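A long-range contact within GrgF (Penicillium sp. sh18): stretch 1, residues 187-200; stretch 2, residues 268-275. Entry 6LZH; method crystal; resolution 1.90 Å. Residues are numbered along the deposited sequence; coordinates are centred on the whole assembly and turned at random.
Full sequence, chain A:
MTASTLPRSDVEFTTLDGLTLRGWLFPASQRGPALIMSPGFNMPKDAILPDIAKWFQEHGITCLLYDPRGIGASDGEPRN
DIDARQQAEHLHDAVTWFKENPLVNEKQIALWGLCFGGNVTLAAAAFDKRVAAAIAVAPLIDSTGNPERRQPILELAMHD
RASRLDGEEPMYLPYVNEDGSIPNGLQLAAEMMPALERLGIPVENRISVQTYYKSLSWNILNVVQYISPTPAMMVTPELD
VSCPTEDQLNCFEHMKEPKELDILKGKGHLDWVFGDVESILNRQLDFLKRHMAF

Stretch 1 187-200: QLAAEMMPALERLG
Stretch 2, residues 268-275: GHLDWVFG

No hydrogen bond crosses between the two stretches; side-chain packing joins them, burying 297 Å² in total. Stretch 1 is helical from Gln-187 to Arg-198, with a kink at Pro-194, whose N lacks a bond to the preceding turn. Leu-199 (phi/psi -94/17) leaves the helix, and Gly-200 follows at positive phi (80/11), which favours glycine. Leu-188, Met-192, Leu-196 and Leu-199, spaced by helical turns, supply the contacts.

Stretch 2 begins at Gly-268 (phi/psi -97/-160), whose N donates to Asp-271 OD1 (2.7 Å, 157°). A beta carbon modelled on Gly-268 would be crowded by Asp-271 OD2, at 3.0 Å.

His-269 (-66/-34; chi1 t, chi2 59°) is buried and points toward the helix. Met-192 SD lies 3.4 Å from His-269 CD2 and 4.5 Å from the ring centroid, 83° off the ring normal, so the sulfur meets the ring edge. Met-192 reaches it with chi1 m, chi2 m and chi3 96°. Leu-188 CD1 (chi1 t, chi2 145°) comes within 4.2 Å of His-269 NE2, while ND1 is hydrogen-bonded elsewhere in the structure.

Leu-270 (-123/-35; chi1 -141°, chi2 p) loses the most area here, 74 Å². Its CA lies 8.3 Å from Met-192 CA, which sets the register. Leu-270 CD2 packs 3.7 Å from Leu-196 CD2 (chi1 m, chi2 t), and Leu-270 CD1 sits 4.3 Å from Met-192 SD; branched and flexible apolar chains suit this junction.

Residues 271-274 form a 3-10 segment: Val-273 N bonds Leu-270 O and Phe-274 N bonds Asp-271 O, both at 3.0 Å. Trp-272 (chi1 p, chi2 -94°) faces no partner in the helix; its NE1 makes a weak bond to His-269 O (3.0 Å, 131°). Phe-274 (chi1 -83°, chi2 9°) ends the contact, its CZ 4.5 Å from CD2 of Leu-199 (chi1 m, chi2 t), an apolar touch between exposed residues.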

ATOM      1  N   GLN A 187       7.592   8.099  18.381  1.00 34.66           N
ATOM      2  CA  GLN A 187       7.380   8.543  19.760  1.00 36.12           C
ATOM      3  C   GLN A 187       6.454   7.602  20.525  1.00 34.05           C
ATOM      4  O   GLN A 187       6.683   7.337  21.712  1.00 30.32           O
ATOM      5  CB  GLN A 187       6.839   9.973  19.808  1.00 41.72           C
ATOM      6  CG  GLN A 187       7.155  10.650  21.142  1.00 42.24           C
ATOM      7  CD  GLN A 187       6.776  12.112  21.189  1.00 51.59           C
ATOM      8  OE1 GLN A 187       7.398  12.908  21.895  1.00 56.30           O
ATOM      9  NE2 GLN A 187       5.742  12.475  20.440  1.00 52.83           N
ATOM     10  N   LEU A 188       5.399   7.097  19.877  1.00 33.28           N
ATOM     11  CA  LEU A 188       4.552   6.113  20.548  1.00 30.07           C
ATOM     12  C   LEU A 188       5.383   4.934  21.031  1.00 33.27           C
ATOM     13  O   LEU A 188       5.223   4.459  22.164  1.00 31.00           O
ATOM     14  CB  LEU A 188       3.448   5.616  19.617  1.00 28.34           C
ATOM     15  CG  LEU A 188       2.666   4.446  20.237  1.00 31.54           C
ATOM     16  CD1 LEU A 188       1.263   4.571  19.828  1.00 34.56           C
ATOM     17  CD2 LEU A 188       3.174   3.059  19.845  1.00 32.64           C
ATOM     18  N   ALA A 189       6.249   4.422  20.152  1.00 29.00           N
ATOM     19  CA  ALA A 189       7.086   3.278  20.498  1.00 32.05           C
ATOM     20  C   ALA A 189       8.021   3.621  21.652  1.00 33.38           C
ATOM     21  O   ALA A 189       8.126   2.872  22.631  1.00 25.17           O
ATOM     22  CB  ALA A 189       7.882   2.821  19.269  1.00 28.75           C
ATOM     23  N   ALA A 190       8.688   4.773  21.565  1.00 28.92           N
ATOM     24  CA  ALA A 190       9.629   5.153  22.610  1.00 31.48           C
ATOM     25  C   ALA A 190       8.917   5.436  23.929  1.00 35.26           C
ATOM     26  O   ALA A 190       9.515   5.276  25.001  1.00 31.84           O
ATOM     27  CB  ALA A 190      10.437   6.365  22.152  1.00 31.13           C
ATOM     28  N   GLU A 191       7.647   5.857  23.870  1.00 31.77           N
ATOM     29  CA  GLU A 191       6.872   6.107  25.084  1.00 34.03           C
ATOM     30  C   GLU A 191       6.372   4.817  25.711  1.00 31.15           C
ATOM     31  O   GLU A 191       6.326   4.696  26.939  1.00 34.62           O
ATOM     32  CB  GLU A 191       5.673   7.003  24.776  1.00 36.35           C
ATOM     33  CG  GLU A 191       5.894   8.466  25.039  1.00 39.37           C
ATOM     34  CD  GLU A 191       4.856   9.324  24.349  1.00 41.06           C
ATOM     35  OE1 GLU A 191       5.154  10.502  24.062  1.00 47.57           O
ATOM     36  OE2 GLU A 191       3.745   8.809  24.091  1.00 37.79           O
ATOM     37  N   MET A 192       5.956   3.859  24.888  1.00 30.76           N
ATOM     38  CA  MET A 192       5.382   2.632  25.425  1.00 31.29           C
ATOM     39  C   MET A 192       6.453   1.693  25.960  1.00 29.58           C
ATOM     40  O   MET A 192       6.233   1.022  26.976  1.00 26.11           O
ATOM     41  CB  MET A 192       4.542   1.936  24.355  1.00 30.23           C
ATOM     42  CG  MET A 192       3.311   2.737  23.964  1.00 35.53           C
ATOM     43  SD  MET A 192       2.051   2.658  25.256  1.00 41.86           S
ATOM     44  CE  MET A 192       2.371   4.174  26.166  1.00 39.10           C
ATOM     45  N   MET A 193       7.613   1.644  25.300  1.00 28.48           N
ATOM     46  CA  MET A 193       8.645   0.659  25.634  1.00 29.13           C
ATOM     47  C   MET A 193       9.025   0.650  27.114  1.00 27.76           C
ATOM     48  O   MET A 193       9.021  -0.435  27.719  1.00 27.60           O
ATOM     49  CB  MET A 193       9.872   0.889  24.732  1.00 29.09           C
ATOM     50  CG  MET A 193      11.196   0.356  25.297  1.00 34.05           C
ATOM     51  SD  MET A 193      12.631   0.785  24.275  1.00 41.44           S
ATOM     52  CE  MET A 193      12.787   2.542  24.596  1.00 33.79           C
ATOM     53  N   PRO A 194       9.332   1.782  27.760  1.00 30.64           N
ATOM     54  CA  PRO A 194       9.712   1.705  29.181  1.00 27.19           C
ATOM     55  C   PRO A 194       8.591   1.214  30.086  1.00 26.24           C
ATOM     56  O   PRO A 194       8.867   0.492  31.047  1.00 26.23           O
ATOM     57  CB  PRO A 194      10.118   3.147  29.507  1.00 29.70           C
ATOM     58  CG  PRO A 194      10.437   3.760  28.200  1.00 32.27           C
ATOM     59  CD  PRO A 194       9.458   3.159  27.258  1.00 32.65           C
ATOM     60  N   ALA A 195       7.330   1.570  29.807  1.00 27.52           N
ATOM     61  CA  ALA A 195       6.241   1.073  30.646  1.00 27.91           C
ATOM     62  C   ALA A 195       6.065  -0.428  30.473  1.00 25.25           C
ATOM     63  O   ALA A 195       5.862  -1.155  31.453  1.00 22.70           O
ATOM     64  CB  ALA A 195       4.932   1.800  30.331  1.00 26.58           C
ATOM     65  N   LEU A 196       6.153  -0.908  29.234  1.00 24.56           N
ATOM     66  CA  LEU A 196       6.015  -2.337  28.975  1.00 27.97           C
ATOM     67  C   LEU A 196       7.142  -3.118  29.638  1.00 25.52           C
ATOM     68  O   LEU A 196       6.902  -4.126  30.314  1.00 27.31           O
ATOM     69  CB  LEU A 196       5.998  -2.591  27.466  1.00 22.89           C
ATOM     70  CG  LEU A 196       4.787  -2.072  26.684  1.00 24.31           C
ATOM     71  CD1 LEU A 196       5.041  -2.198  25.185  1.00 25.82           C
ATOM     72  CD2 LEU A 196       3.529  -2.818  27.081  1.00 26.65           C
ATOM     73  N   GLU A 197       8.386  -2.653  29.462  1.00 24.74           N
ATOM     74  CA  GLU A 197       9.527  -3.346  30.049  1.00 32.40           C
ATOM     75  C   GLU A 197       9.519  -3.246  31.568  1.00 30.75           C
ATOM     76  O   GLU A 197       9.954  -4.180  32.252  1.00 32.64           O
ATOM     77  CB  GLU A 197      10.826  -2.788  29.476  1.00 28.58           C
ATOM     78  CG  GLU A 197      10.965  -3.026  27.977  1.00 34.17           C
ATOM     79  CD  GLU A 197      12.411  -3.155  27.527  1.00 44.47           C
ATOM     80  OE1 GLU A 197      12.809  -4.264  27.082  1.00 46.14           O
ATOM     81  OE2 GLU A 197      13.149  -2.144  27.610  1.00 41.48           O
ATOM     82  N   ARG A 198       9.023  -2.126  32.102  1.00 28.15           N
ATOM     83  CA  ARG A 198       8.817  -1.982  33.540  1.00 30.00           C
ATOM     84  C   ARG A 198       7.926  -3.089  34.090  1.00 26.29           C
ATOM     85  O   ARG A 198       8.144  -3.576  35.210  1.00 28.87           O
ATOM     86  CB  ARG A 198       8.214  -0.602  33.798  1.00 29.14           C
ATOM     87  CG  ARG A 198       8.059  -0.168  35.221  1.00 33.01           C
ATOM     88  CD  ARG A 198       7.609   1.290  35.231  1.00 28.17           C
ATOM     89  NE  ARG A 198       8.587   2.147  34.561  1.00 28.76           N
ATOM     90  CZ  ARG A 198       8.319   3.007  33.581  1.00 30.56           C
ATOM     91  NH1 ARG A 198       7.078   3.162  33.136  1.00 28.09           N
ATOM     92  NH2 ARG A 198       9.304   3.721  33.051  1.00 26.49           N
ATOM     93  N   LEU A 199       6.939  -3.527  33.313  1.00 26.07           N
ATOM     94  CA  LEU A 199       6.026  -4.576  33.737  1.00 24.81           C
ATOM     95  C   LEU A 199       6.470  -5.963  33.285  1.00 26.18           C
ATOM     96  O   LEU A 199       5.666  -6.901  33.311  1.00 31.43           O
ATOM     97  CB  LEU A 199       4.620  -4.276  33.230  1.00 28.43           C
ATOM     98  CG  LEU A 199       4.076  -2.959  33.778  1.00 27.63           C
ATOM     99  CD1 LEU A 199       3.026  -2.430  32.825  1.00 34.75           C
ATOM    100  CD2 LEU A 199       3.510  -3.154  35.184  1.00 32.19           C
ATOM    101  N   GLY A 200       7.733  -6.113  32.890  1.00 28.90           N
ATOM    102  CA  GLY A 200       8.260  -7.419  32.535  1.00 28.71           C
ATOM    103  C   GLY A 200       7.895  -7.904  31.152  1.00 35.46           C
ATOM    104  O   GLY A 200       8.126  -9.077  30.834  1.00 28.81           O
ATOM    105  N   GLY A 268      -5.486   6.383  29.767  1.00 23.92           N
ATOM    106  CA  GLY A 268      -4.557   6.593  28.678  1.00 22.46           C
ATOM    107  C   GLY A 268      -4.424   5.356  27.814  1.00 22.33           C
ATOM    108  O   GLY A 268      -5.267   4.451  27.844  1.00 23.03           O
ATOM    109  N   HIS A 269      -3.318   5.300  27.062  1.00 20.71           N
ATOM    110  CA  HIS A 269      -3.174   4.314  25.994  1.00 22.01           C
ATOM    111  C   HIS A 269      -3.124   2.895  26.527  1.00 23.67           C
ATOM    112  O   HIS A 269      -3.592   1.962  25.867  1.00 25.56           O
ATOM    113  CB  HIS A 269      -1.909   4.576  25.182  1.00 20.61           C
ATOM    114  CG  HIS A 269      -1.819   3.737  23.946  1.00 26.93           C
ATOM    115  ND1 HIS A 269      -2.776   3.772  22.951  1.00 22.92           N
ATOM    116  CD2 HIS A 269      -0.895   2.828  23.551  1.00 29.19           C
ATOM    117  CE1 HIS A 269      -2.444   2.920  21.998  1.00 27.35           C
ATOM    118  NE2 HIS A 269      -1.299   2.347  22.329  1.00 27.99           N
ATOM    119  N   LEU A 270      -2.534   2.714  27.696  1.00 24.20           N
ATOM    120  CA  LEU A 270      -2.290   1.409  28.285  1.00 21.72           C
ATOM    121  C   LEU A 270      -2.895   1.238  29.661  1.00 23.16           C
ATOM    122  O   LEU A 270      -3.316   0.129  30.004  1.00 21.04           O
ATOM    123  CB  LEU A 270      -0.778   1.178  28.410  1.00 31.13           C
ATOM    124  CG  LEU A 270      -0.224  -0.207  28.125  1.00 39.56           C
ATOM    125  CD1 LEU A 270      -0.440  -0.491  26.658  1.00 34.94           C
ATOM    126  CD2 LEU A 270       1.265  -0.239  28.488  1.00 37.45           C
ATOM    127  N   ASP A 271      -2.932   2.301  30.471  1.00 22.74           N
ATOM    128  CA  ASP A 271      -3.274   2.152  31.880  1.00 20.05           C
ATOM    129  C   ASP A 271      -4.717   1.730  32.104  1.00 21.61           C
ATOM    130  O   ASP A 271      -5.091   1.429  33.248  1.00 22.82           O
ATOM    131  CB  ASP A 271      -2.957   3.442  32.651  1.00 22.13           C
ATOM    132  CG  ASP A 271      -3.615   4.675  32.058  1.00 27.61           C
ATOM    133  OD1 ASP A 271      -4.819   4.614  31.708  1.00 21.77           O
ATOM    134  OD2 ASP A 271      -2.930   5.721  31.979  1.00 36.95           O
ATOM    135  N   TRP A 272      -5.534   1.659  31.051  1.00 23.67           N
ATOM    136  CA  TRP A 272      -6.848   1.059  31.236  1.00 22.39           C
ATOM    137  C   TRP A 272      -6.751  -0.405  31.665  1.00 20.36           C
ATOM    138  O   TRP A 272      -7.731  -0.947  32.185  1.00 21.65           O
ATOM    139  CB  TRP A 272      -7.685   1.195  29.952  1.00 22.14           C
ATOM    140  CG  TRP A 272      -7.055   0.567  28.769  1.00 23.50           C
ATOM    141  CD1 TRP A 272      -6.262   1.177  27.841  1.00 19.68           C
ATOM    142  CD2 TRP A 272      -7.148  -0.810  28.378  1.00 21.93           C
ATOM    143  NE1 TRP A 272      -5.847   0.262  26.902  1.00 19.63           N
ATOM    144  CE2 TRP A 272      -6.382  -0.963  27.210  1.00 21.07           C
ATOM    145  CE3 TRP A 272      -7.802  -1.926  28.907  1.00 22.39           C
ATOM    146  CZ2 TRP A 272      -6.251  -2.198  26.554  1.00 23.82           C
ATOM    147  CZ3 TRP A 272      -7.669  -3.151  28.253  1.00 22.22           C
ATOM    148  CH2 TRP A 272      -6.909  -3.270  27.094  1.00 17.32           C
ATOM    149  N   VAL A 273      -5.606  -1.065  31.451  1.00 21.71           N
ATOM    150  CA  VAL A 273      -5.454  -2.448  31.901  1.00 23.57           C
ATOM    151  C   VAL A 273      -5.501  -2.573  33.418  1.00 24.91           C
ATOM    152  O   VAL A 273      -5.636  -3.687  33.932  1.00 25.01           O
ATOM    153  CB  VAL A 273      -4.142  -3.095  31.377  1.00 23.88           C
ATOM    154  CG1 VAL A 273      -4.154  -3.225  29.850  1.00 23.70           C
ATOM    155  CG2 VAL A 273      -2.908  -2.338  31.869  1.00 24.42           C
ATOM    156  N   PHE A 274      -5.408  -1.458  34.147  1.00 23.53           N
ATOM    157  CA  PHE A 274      -5.513  -1.466  35.600  1.00 28.65           C
ATOM    158  C   PHE A 274      -6.874  -0.990  36.084  1.00 25.73           C
ATOM    159  O   PHE A 274      -7.103  -0.928  37.296  1.00 27.08           O
ATOM    160  CB  PHE A 274      -4.381  -0.620  36.225  1.00 22.93           C
ATOM    161  CG  PHE A 274      -3.087  -1.369  36.353  1.00 27.98           C
ATOM    162  CD1 PHE A 274      -2.947  -2.615  35.759  1.00 32.53           C
ATOM    163  CD2 PHE A 274      -2.026  -0.863  37.073  1.00 35.69           C
ATOM    164  CE1 PHE A 274      -1.775  -3.339  35.883  1.00 38.14           C
ATOM    165  CE2 PHE A 274      -0.837  -1.584  37.201  1.00 32.14           C
ATOM    166  CZ  PHE A 274      -0.708  -2.819  36.604  1.00 34.12           C
ATOM    167  N   GLY A 275      -7.788  -0.683  35.171  1.00 23.44           N
ATOM    168  CA  GLY A 275      -9.132  -0.266  35.515  1.00 24.23           C
ATOM    169  C   GLY A 275     -10.114  -1.420  35.494  1.00 22.65           C
ATOM    170  O   GLY A 275      -9.749  -2.586  35.647  1.00 24.42           O
TER